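Local coordinates for 457aa long hypothetical protein (Pyrococcus horikoshii, PDB 2CSU), which is of unknown function but joins a Rossmann-type CoA-binding family domain to two domains of the CoA-ligase clan, one of them flavodoxin-like, at residues D355-A360 with I393-K398; A297-A302 with D370-I375; D63-A68 with G85-K90. One frame throughout, in Å; residues are numbered along the deposited sequence.

Contact 1 of 3, residues D355-A360 with I393-K398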
loop_
_atom_site.group_PDB
_atom_site.type_symbol
_atom_site.label_atom_id
_atom_site.label_comp_id
_atom_site.label_asym_id
_atom_site.label_seq_id
_atom_site.Cartn_x
_atom_site.Cartn_y
_atom_site.Cartn_z
ATOM N N ASP A 355 24.509 -14.266 5.516
ATOM C CA ASP A 355 24.987 -13.190 4.655
ATOM C C ASP A 355 24.446 -11.831 5.101
ATOM O O ASP A 355 25.136 -10.821 5.092
ATOM C CB ASP A 355 24.537 -13.484 3.223
ATOM C CG ASP A 355 25.279 -14.701 2.688
ATOM O OD1 ASP A 355 24.628 -15.537 2.060
ATOM O OD2 ASP A 355 26.490 -14.785 2.875
ATOM N N TYR A 356 23.145 -11.819 5.450
ATOM C CA TYR A 356 22.540 -10.580 5.928
ATOM C C TYR A 356 23.189 -10.107 7.233
ATOM O O TYR A 356 23.466 -8.934 7.436
ATOM C CB TYR A 356 21.044 -10.824 6.143
ATOM C CG TYR A 356 20.278 -10.427 4.928
ATOM C CD1 TYR A 356 20.192 -11.299 3.846
ATOM C CD2 TYR A 356 19.616 -9.200 4.879
ATOM C CE1 TYR A 356 19.443 -10.954 2.730
ATOM C CE2 TYR A 356 18.873 -8.850 3.757
ATOM C CZ TYR A 356 18.792 -9.720 2.684
ATOM O OH TYR A 356 18.042 -9.390 1.571
ATOM N N TYR A 357 23.397 -11.068 8.156
ATOM C CA TYR A 357 24.049 -10.728 9.419
ATOM C C TYR A 357 25.410 -10.071 9.184
ATOM O O TYR A 357 25.691 -8.978 9.655
ATOM C CB TYR A 357 24.225 -12.019 10.229
ATOM C CG TYR A 357 25.335 -11.879 11.215
ATOM C CD1 TYR A 357 25.191 -11.029 12.310
ATOM C CD2 TYR A 357 26.504 -12.630 11.077
ATOM C CE1 TYR A 357 26.199 -10.935 13.259
ATOM C CE2 TYR A 357 27.517 -12.530 12.022
ATOM C CZ TYR A 357 27.369 -11.682 13.105
ATOM O OH TYR A 357 28.390 -11.543 14.025
ATOM N N ARG A 358 26.284 -10.754 8.456
ATOM C CA ARG A 358 27.625 -10.240 8.224
ATOM C C ARG A 358 27.657 -8.886 7.527
ATOM O O ARG A 358 28.347 -7.970 7.972
ATOM C CB ARG A 358 28.447 -11.249 7.416
ATOM C CG ARG A 358 28.875 -12.473 8.212
ATOM C CD ARG A 358 29.679 -13.434 7.346
ATOM N NE ARG A 358 31.112 -13.136 7.349
ATOM C CZ ARG A 358 32.021 -13.892 6.735
ATOM N NH1 ARG A 358 31.634 -14.974 6.070
ATOM N NH2 ARG A 358 33.312 -13.582 6.796
ATOM N N THR A 359 26.916 -8.763 6.431
ATOM C CA THR A 359 26.891 -7.509 5.682
ATOM C C THR A 359 26.366 -6.324 6.511
ATOM O O THR A 359 26.916 -5.223 6.450
ATOM C CB THR A 359 26.032 -7.648 4.408
ATOM O OG1 THR A 359 26.578 -8.680 3.575
ATOM C CG2 THR A 359 26.023 -6.344 3.636
ATOM N N ALA A 360 25.311 -6.554 7.286
ATOM C CA ALA A 360 24.724 -5.498 8.110
ATOM C C ALA A 360 25.726 -5.029 9.163
ATOM O O ALA A 360 25.886 -3.823 9.392
ATOM C CB ALA A 360 23.444 -6.003 8.777
ATOM N N ILE A 393 19.435 -9.627 10.259
ATOM C CA ILE A 393 19.490 -8.168 10.414
ATOM C C ILE A 393 19.498 -7.837 11.902
ATOM O O ILE A 393 20.327 -7.067 12.406
ATOM C CB ILE A 393 18.230 -7.465 9.825
ATOM C CG1 ILE A 393 18.136 -7.682 8.313
ATOM C CG2 ILE A 393 18.258 -5.976 10.182
ATOM C CD1 ILE A 393 19.259 -7.114 7.563
ATOM N N ILE A 394 18.514 -8.415 12.574
ATOM C CA ILE A 394 18.299 -8.242 13.995
ATOM C C ILE A 394 19.540 -8.609 14.799
ATOM O O ILE A 394 20.011 -7.833 15.631
ATOM C CB ILE A 394 17.096 -9.102 14.433
ATOM C CG1 ILE A 394 15.822 -8.535 13.792
ATOM C CG2 ILE A 394 17.017 -9.177 15.947
ATOM C CD1 ILE A 394 14.554 -9.277 14.133
ATOM N N ARG A 395 20.075 -9.790 14.534
ATOM C CA ARG A 395 21.259 -10.256 15.241
ATOM C C ARG A 395 22.424 -9.267 15.093
ATOM O O ARG A 395 23.159 -9.010 16.051
ATOM C CB ARG A 395 21.646 -11.636 14.702
ATOM C CG ARG A 395 22.788 -12.311 15.423
ATOM C CD ARG A 395 23.227 -13.530 14.650
ATOM N NE ARG A 395 24.579 -13.933 15.011
ATOM C CZ ARG A 395 25.334 -14.727 14.262
ATOM N NH1 ARG A 395 24.861 -15.199 13.112
ATOM N NH2 ARG A 395 26.561 -15.037 14.654
ATOM N N ALA A 396 22.588 -8.698 13.898
ATOM C CA ALA A 396 23.669 -7.740 13.659
ATOM C C ALA A 396 23.474 -6.439 14.439
ATOM O O ALA A 396 24.391 -5.984 15.122
ATOM C CB ALA A 396 23.796 -7.443 12.162
ATOM N N VAL A 397 22.292 -5.835 14.335
ATOM C CA VAL A 397 22.019 -4.584 15.051
ATOM C C VAL A 397 22.272 -4.779 16.545
ATOM O O VAL A 397 22.893 -3.940 17.210
ATOM C CB VAL A 397 20.544 -4.125 14.860
ATOM C CG1 VAL A 397 20.260 -2.897 15.733
ATOM C CG2 VAL A 397 20.271 -3.806 13.383
ATOM N N LYS A 398 21.788 -5.901 17.064
ATOM C CA LYS A 398 21.950 -6.207 18.483
ATOM C C LYS A 398 23.423 -6.374 18.886
ATOM O O LYS A 398 23.785 -6.338 20.054
ATOM C CB LYS A 398 21.186 -7.498 18.782
ATOM C CG LYS A 398 21.011 -7.730 20.282
ATOM C CD LYS A 398 20.770 -9.206 20.620
ATOM C CE LYS A 398 20.123 -9.398 21.998
ATOM N NZ LYS A 398 19.086 -10.421 21.910
#

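Contact 2 of 3, residues A297-A302 with D370-I375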
loop_
_atom_site.group_PDB
_atom_site.type_symbol
_atom_site.label_atom_id
_atom_site.label_comp_id
_atom_site.label_asym_id
_atom_site.label_seq_id
_atom_site.Cartn_x
_atom_site.Cartn_y
_atom_site.Cartn_z
ATOM N N ALA A 297 23.602 3.527 3.775
ATOM C CA ALA A 297 24.138 2.312 3.185
ATOM C C ALA A 297 22.945 1.439 2.829
ATOM O O ALA A 297 22.059 1.198 3.662
ATOM C CB ALA A 297 25.032 1.584 4.167
ATOM N N ILE A 298 22.918 0.972 1.589
ATOM C CA ILE A 298 21.849 0.100 1.133
ATOM C C ILE A 298 22.363 -1.325 0.939
ATOM O O ILE A 298 23.327 -1.540 0.202
ATOM C CB ILE A 298 21.276 0.544 -0.228
ATOM C CG1 ILE A 298 20.682 1.956 -0.137
ATOM C CG2 ILE A 298 20.216 -0.452 -0.680
ATOM C CD1 ILE A 298 20.353 2.548 -1.497
HETATM N N MSE A 299 21.737 -2.291 1.610
HETATM C CA MSE A 299 22.107 -3.697 1.419
HETATM C C MSE A 299 20.849 -4.398 0.879
HETATM O O MSE A 299 19.738 -4.147 1.351
HETATM C CB MSE A 299 22.608 -4.333 2.728
HETATM C CG MSE A 299 21.803 -4.024 3.993
HETATM SE SE MSE A 299 22.562 -4.738 5.496
HETATM C CE MSE A 299 21.924 -6.279 5.372
ATOM N N THR A 300 21.012 -5.269 -0.111
ATOM C CA THR A 300 19.852 -5.928 -0.703
ATOM C C THR A 300 20.191 -7.281 -1.329
ATOM O O THR A 300 21.365 -7.575 -1.597
ATOM C CB THR A 300 19.239 -5.035 -1.819
ATOM O OG1 THR A 300 18.068 -5.650 -2.345
ATOM C CG2 THR A 300 20.242 -4.854 -2.976
ATOM N N ASN A 301 19.157 -8.094 -1.561
ATOM C CA ASN A 301 19.329 -9.400 -2.195
ATOM C C ASN A 301 18.721 -9.352 -3.591
ATOM O O ASN A 301 18.655 -10.350 -4.294
ATOM C CB ASN A 301 18.672 -10.507 -1.344
ATOM C CG ASN A 301 17.148 -10.473 -1.376
ATOM O OD1 ASN A 301 16.525 -9.425 -1.574
ATOM N ND2 ASN A 301 16.537 -11.635 -1.148
ATOM N N ALA A 302 18.291 -8.160 -3.987
ATOM C CA ALA A 302 17.673 -7.933 -5.285
ATOM C C ALA A 302 18.058 -6.559 -5.830
ATOM O O ALA A 302 17.801 -5.537 -5.189
ATOM C CB ALA A 302 16.157 -8.027 -5.157
ATOM N N ASP A 370 25.798 6.323 8.061
ATOM C CA ASP A 370 25.012 6.984 9.098
ATOM C C ASP A 370 23.684 6.262 9.294
ATOM O O ASP A 370 23.071 6.339 10.359
ATOM C CB ASP A 370 24.749 8.433 8.701
ATOM C CG ASP A 370 26.024 9.243 8.611
ATOM O OD1 ASP A 370 26.086 10.174 7.779
ATOM O OD2 ASP A 370 26.958 8.934 9.385
HETATM N N MSE A 371 23.255 5.561 8.253
HETATM C CA MSE A 371 21.997 4.841 8.288
HETATM C C MSE A 371 22.084 3.589 7.415
HETATM O O MSE A 371 22.760 3.589 6.397
HETATM C CB MSE A 371 20.878 5.766 7.796
HETATM C CG MSE A 371 19.467 5.286 8.100
HETATM SE SE MSE A 371 18.266 6.619 7.903
HETATM C CE MSE A 371 17.828 6.351 6.383
ATOM N N LEU A 372 21.403 2.528 7.823
ATOM C CA LEU A 372 21.409 1.283 7.069
ATOM C C LEU A 372 19.992 0.900 6.644
ATOM O O LEU A 372 19.092 0.782 7.473
ATOM C CB LEU A 372 22.025 0.164 7.923
ATOM C CG LEU A 372 22.230 -1.241 7.340
ATOM C CD1 LEU A 372 23.216 -1.151 6.185
ATOM C CD2 LEU A 372 22.764 -2.190 8.370
ATOM N N ILE A 373 19.798 0.730 5.345
ATOM C CA ILE A 373 18.542 0.242 4.775
ATOM C C ILE A 373 18.660 -1.204 4.281
ATOM O O ILE A 373 19.379 -1.517 3.343
ATOM C CB ILE A 373 18.149 1.161 3.616
ATOM C CG1 ILE A 373 17.673 2.512 4.159
ATOM C CG2 ILE A 373 16.989 0.536 2.817
ATOM C CD1 ILE A 373 17.179 3.444 3.050
ATOM N N ALA A 374 17.944 -2.103 4.982
ATOM C CA ALA A 374 17.976 -3.509 4.570
ATOM C C ALA A 374 16.794 -3.887 3.659
ATOM O O ALA A 374 15.632 -3.823 4.036
ATOM C CB ALA A 374 17.959 -4.375 5.833
ATOM N N ILE A 375 17.132 -4.270 2.408
ATOM C CA ILE A 375 16.097 -4.664 1.445
ATOM C C ILE A 375 16.145 -6.172 1.145
ATOM O O ILE A 375 17.182 -6.740 0.811
ATOM C CB ILE A 375 16.332 -3.876 0.151
ATOM C CG1 ILE A 375 16.215 -2.371 0.417
ATOM C CG2 ILE A 375 15.270 -4.257 -0.901
ATOM C CD1 ILE A 375 16.557 -1.534 -0.818
#

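Contact 3 of 3, residues D63-A68 with G85-K90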
loop_
_atom_site.group_PDB
_atom_site.type_symbol
_atom_site.label_atom_id
_atom_site.label_comp_id
_atom_site.label_asym_id
_atom_site.label_seq_id
_atom_site.Cartn_x
_atom_site.Cartn_y
_atom_site.Cartn_z
ATOM N N ASP A 63 -18.631 6.466 42.647
ATOM C CA ASP A 63 -17.196 6.712 42.500
ATOM C C ASP A 63 -16.913 8.045 41.791
ATOM O O ASP A 63 -17.809 8.747 41.342
ATOM C CB ASP A 63 -16.626 5.542 41.696
ATOM C CG ASP A 63 -15.127 5.700 41.492
ATOM O OD1 ASP A 63 -14.422 5.839 42.490
ATOM O OD2 ASP A 63 -14.681 5.568 40.357
ATOM N N GLU A 64 -15.618 8.418 41.737
ATOM C CA GLU A 64 -15.269 9.669 41.070
ATOM C C GLU A 64 -15.136 9.485 39.556
ATOM O O GLU A 64 -14.617 8.489 39.069
ATOM C CB GLU A 64 -13.951 10.179 41.655
ATOM C CG GLU A 64 -14.086 11.574 42.269
ATOM C CD GLU A 64 -14.501 11.445 43.716
ATOM O OE1 GLU A 64 -13.685 11.022 44.523
ATOM O OE2 GLU A 64 -15.647 11.766 44.025
ATOM N N ILE A 65 -15.664 10.471 38.810
ATOM C CA ILE A 65 -15.528 10.451 37.361
ATOM C C ILE A 65 -14.643 11.611 36.884
ATOM O O ILE A 65 -14.847 12.766 37.229
ATOM C CB ILE A 65 -16.928 10.587 36.756
ATOM C CG1 ILE A 65 -17.841 9.457 37.244
ATOM C CG2 ILE A 65 -16.856 10.518 35.217
ATOM C CD1 ILE A 65 -17.354 8.071 36.805
ATOM N N ASP A 66 -13.594 11.263 36.110
ATOM C CA ASP A 66 -12.752 12.319 35.547
ATOM C C ASP A 66 -12.849 12.387 34.021
ATOM O O ASP A 66 -12.292 13.261 33.374
ATOM C CB ASP A 66 -11.295 12.125 36.001
ATOM C CG ASP A 66 -10.771 10.759 35.577
ATOM O OD1 ASP A 66 -11.591 9.854 35.411
ATOM O OD2 ASP A 66 -9.554 10.603 35.469
ATOM N N LEU A 67 -13.570 11.405 33.446
ATOM C CA LEU A 67 -13.796 11.430 32.000
ATOM C C LEU A 67 -15.192 10.920 31.644
ATOM O O LEU A 67 -15.640 9.891 32.129
ATOM C CB LEU A 67 -12.748 10.546 31.328
ATOM C CG LEU A 67 -13.025 10.340 29.838
ATOM C CD1 LEU A 67 -12.934 11.649 29.054
ATOM C CD2 LEU A 67 -12.035 9.384 29.175
ATOM N N ALA A 68 -15.841 11.654 30.749
ATOM C CA ALA A 68 -17.161 11.259 30.287
ATOM C C ALA A 68 -17.232 11.351 28.781
ATOM O O ALA A 68 -16.644 12.244 28.176
ATOM C CB ALA A 68 -18.235 12.155 30.909
ATOM N N GLY A 85 -20.497 18.707 34.697
ATOM C CA GLY A 85 -19.917 19.820 35.422
ATOM C C GLY A 85 -20.119 19.738 36.926
ATOM O O GLY A 85 -19.167 19.884 37.698
ATOM N N GLU A 86 -21.357 19.507 37.351
ATOM C CA GLU A 86 -21.664 19.422 38.772
ATOM C C GLU A 86 -20.977 18.202 39.394
ATOM O O GLU A 86 -20.552 18.227 40.560
ATOM C CB GLU A 86 -23.175 19.332 38.961
ATOM C CG GLU A 86 -23.959 20.321 38.096
ATOM C CD GLU A 86 -25.474 20.168 38.229
ATOM O OE1 GLU A 86 -25.962 19.015 38.289
ATOM O OE2 GLU A 86 -26.182 21.203 38.264
ATOM N N LYS A 87 -20.848 17.145 38.596
ATOM C CA LYS A 87 -20.264 15.884 39.047
ATOM C C LYS A 87 -18.750 15.994 39.267
ATOM O O LYS A 87 -18.134 15.200 39.967
ATOM C CB LYS A 87 -20.560 14.810 38.003
ATOM C CG LYS A 87 -19.914 13.467 38.355
ATOM C CD LYS A 87 -20.343 12.957 39.733
ATOM C CE LYS A 87 -19.899 11.512 39.990
ATOM N NZ LYS A 87 -20.195 11.145 41.373
ATOM N N GLY A 88 -18.141 16.990 38.595
ATOM C CA GLY A 88 -16.713 17.228 38.797
ATOM C C GLY A 88 -15.856 16.528 37.739
ATOM O O GLY A 88 -14.699 16.182 37.956
ATOM N N VAL A 89 -16.476 16.284 36.572
ATOM C CA VAL A 89 -15.738 15.646 35.490
ATOM C C VAL A 89 -14.663 16.578 34.923
ATOM O O VAL A 89 -14.860 17.773 34.750
ATOM C CB VAL A 89 -16.734 15.263 34.396
ATOM C CG1 VAL A 89 -15.984 14.772 33.160
ATOM C CG2 VAL A 89 -17.653 14.163 34.897
ATOM N N LYS A 90 -13.476 15.996 34.671
ATOM C CA LYS A 90 -12.371 16.820 34.194
ATOM C C LYS A 90 -12.422 17.029 32.678
ATOM O O LYS A 90 -12.307 18.137 32.169
ATOM C CB LYS A 90 -11.055 16.151 34.602
ATOM C CG LYS A 90 -10.760 16.324 36.096
ATOM C CD LYS A 90 -9.616 15.427 36.577
ATOM C CE LYS A 90 -9.348 15.567 38.083
ATOM N NZ LYS A 90 -9.798 14.362 38.778
HETATM O O HOH W 1 -18.043 12.989 42.572
#

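Contact 1 of 3, residues D355-A360 with I393-K398
Tyr357 and Arg395 show how a residue at the margin of a helix pair can add a polar contact to an apolar seam. Arg395 has CG anti to its backbone N (chi1 -175°); the chain runs extended from there to NE, and the guanidinium lies over the tyrosine ring. The two planes lie 5° apart, and CZ of Arg395 stands 3.8 Å from the ring centroid of Tyr357, a cation-pi stack over the face. NH1 of Arg395 comes 3.7 Å from CD2 of Tyr357, while NE lies above the CE1 side of the ring. The phenol oxygen is fixed separately, by hydrogen bonds to Glu399 and Lys361, which should restrain the ring beneath the cation. The backbone N of Ala396 lies at the ring edge, near its plane, and its CB is 3.9 Å from CD1 of Tyr357.

Farther inside, small residues let the helices draw close, their local axes 7.8 Å apart. Ala360 CB meets Ala396 CB at 3.7 Å. Ile393 starts out pointing away from the partner helix, but chi2 of -62° swings CD1 back, and it lodges in the plane of the Tyr356 ring, at the edge, 3.4 Å from CD2. Tyr356 OH hydrogen-bonds to the backbone O of Ile375, which satisfies its buried polar end.

The local segments of helices 353-365 and 388-400 run in broadly the same direction. Beneath them Tyr356, Ala360 and Ile393 rest on Met299 of strand 295-300; Ala360 also rests on Leu372 and Ile393 on Ala374, both of strand 371-377, while Thr359 faces helix 325-334.

Contact 2 of 3, residues A297-A302 with D370-I375
Ala297 and Met299 offer their backbones to Met371, Ile373 and Ile375 in the ladder of a parallel sheet. Ala297 N donates to Met371 O at 2.8 Å, and Ile373 N returns a bond to Ala297 O at 2.9 Å. One step on, Met299 N reaches Ile373 O at 3.0 Å and Ile375 N reaches Met299 O at 2.8 Å; all four are nearly straight. Past them the ladder fades: Asn301 N lies 3.4 Å from Ile375 O, a weak bond, long and bent.

On one face Ile298 CG2 packs against Ile375 CD1 at 3.8 Å, and Thr300 OG1 approaches Ile375 CG2 at 3.4 Å. That hydroxyl donates to the carbonyl of Ala302, tying the strand end to the turn. On the other face, Met299, a selenomethionine, has CG between its backbone N and carbonyl carbon (chi1 44°); SE follows anti to CA and touches Leu372 CD1 at 3.7 Å, with CD2 almost as near.

The next shell sets these groups in place. Asn301 ND2 bonds to Val377 O, clamping the loop to the far end of strand 371-377. Leu313 of helix 303-314 covers Ile298 and Ile373, whereas Leu363 of helix 353-365 covers Met299 and Leu372. Ala302, the N-cap of helix 303-314, also packs against Ala160 of the second subunit. Backbone bonds of Ile298 and Thr300 to Val345, and of Leu372 to Leu407, place both strands inside the sheet. Buried parallel strands between helical layers, with a helix starting just past a strand's C-terminal end, typify a three-layer alpha/beta/alpha fold, here within the Ligase-CoA family region.

Contact 3 of 3, residues D63-A68 with G85-K90
Asp66 and Val89 bring the two backbones together, their CA atoms 4.5 Å apart, where 63-68 and the touching part 87-90 run at 58° to each other. Lys90 N donates weakly to Asp66 O at 3.3 Å, and Val89 CA makes a CA-H...O contact with Ile65 O at 3.5 Å. Just before Val89, Gly88, with a positive phi of 95°, ends helix 74-87 in a Schellman motif, and the chain goes on into strand 91-94. This is the return leg of a beta-alpha-beta crossover in the Rossmann-type domain; Asp66 and Ala68 carry on the pairing through backbone bonds to Gly91. Val89 packs on segment 63-68: CG2 meets Ile65 CG2 at 3.7 Å, the two side chains lying side by side and pointing the same way, while CG1 touches Ala68 CB at 4.1 Å. Across Ile65, at about a right angle, passes Lys87. Its ammonium bonds to Ile61 O, weakly to Asp63 O (NZ to O 3.4 Å), and to a water that donates to Glu64 OE2. Lys90 lays CD 3.7 Å from CB of Asp66, whose carboxylate turns instead to the backbone N atoms of Lys9 and Gly10.

How the contacts relate
Contacts 1 and 2 are two layers of one domain, their centres 11 Å apart. The helix pair of contact 1 sits on the strand pair of contact 2: Ala360 CA comes 3.5 Å from Met299 SE, and Ile393 CD1 lies 3.5 Å from Ala374 CB. Along the chain their segments alternate, because strand 371-377 falls between the two helices. Contact 3 is separate. It closes earlier in the chain, on the opposite side of the chain's centre, with its centre about 53 Å from that of contact 2 and nearest atoms about 37 Å apart; from contact 1 the centres are about 52 Å apart. There it joins parts of a beta-alpha-beta unit in its own family region.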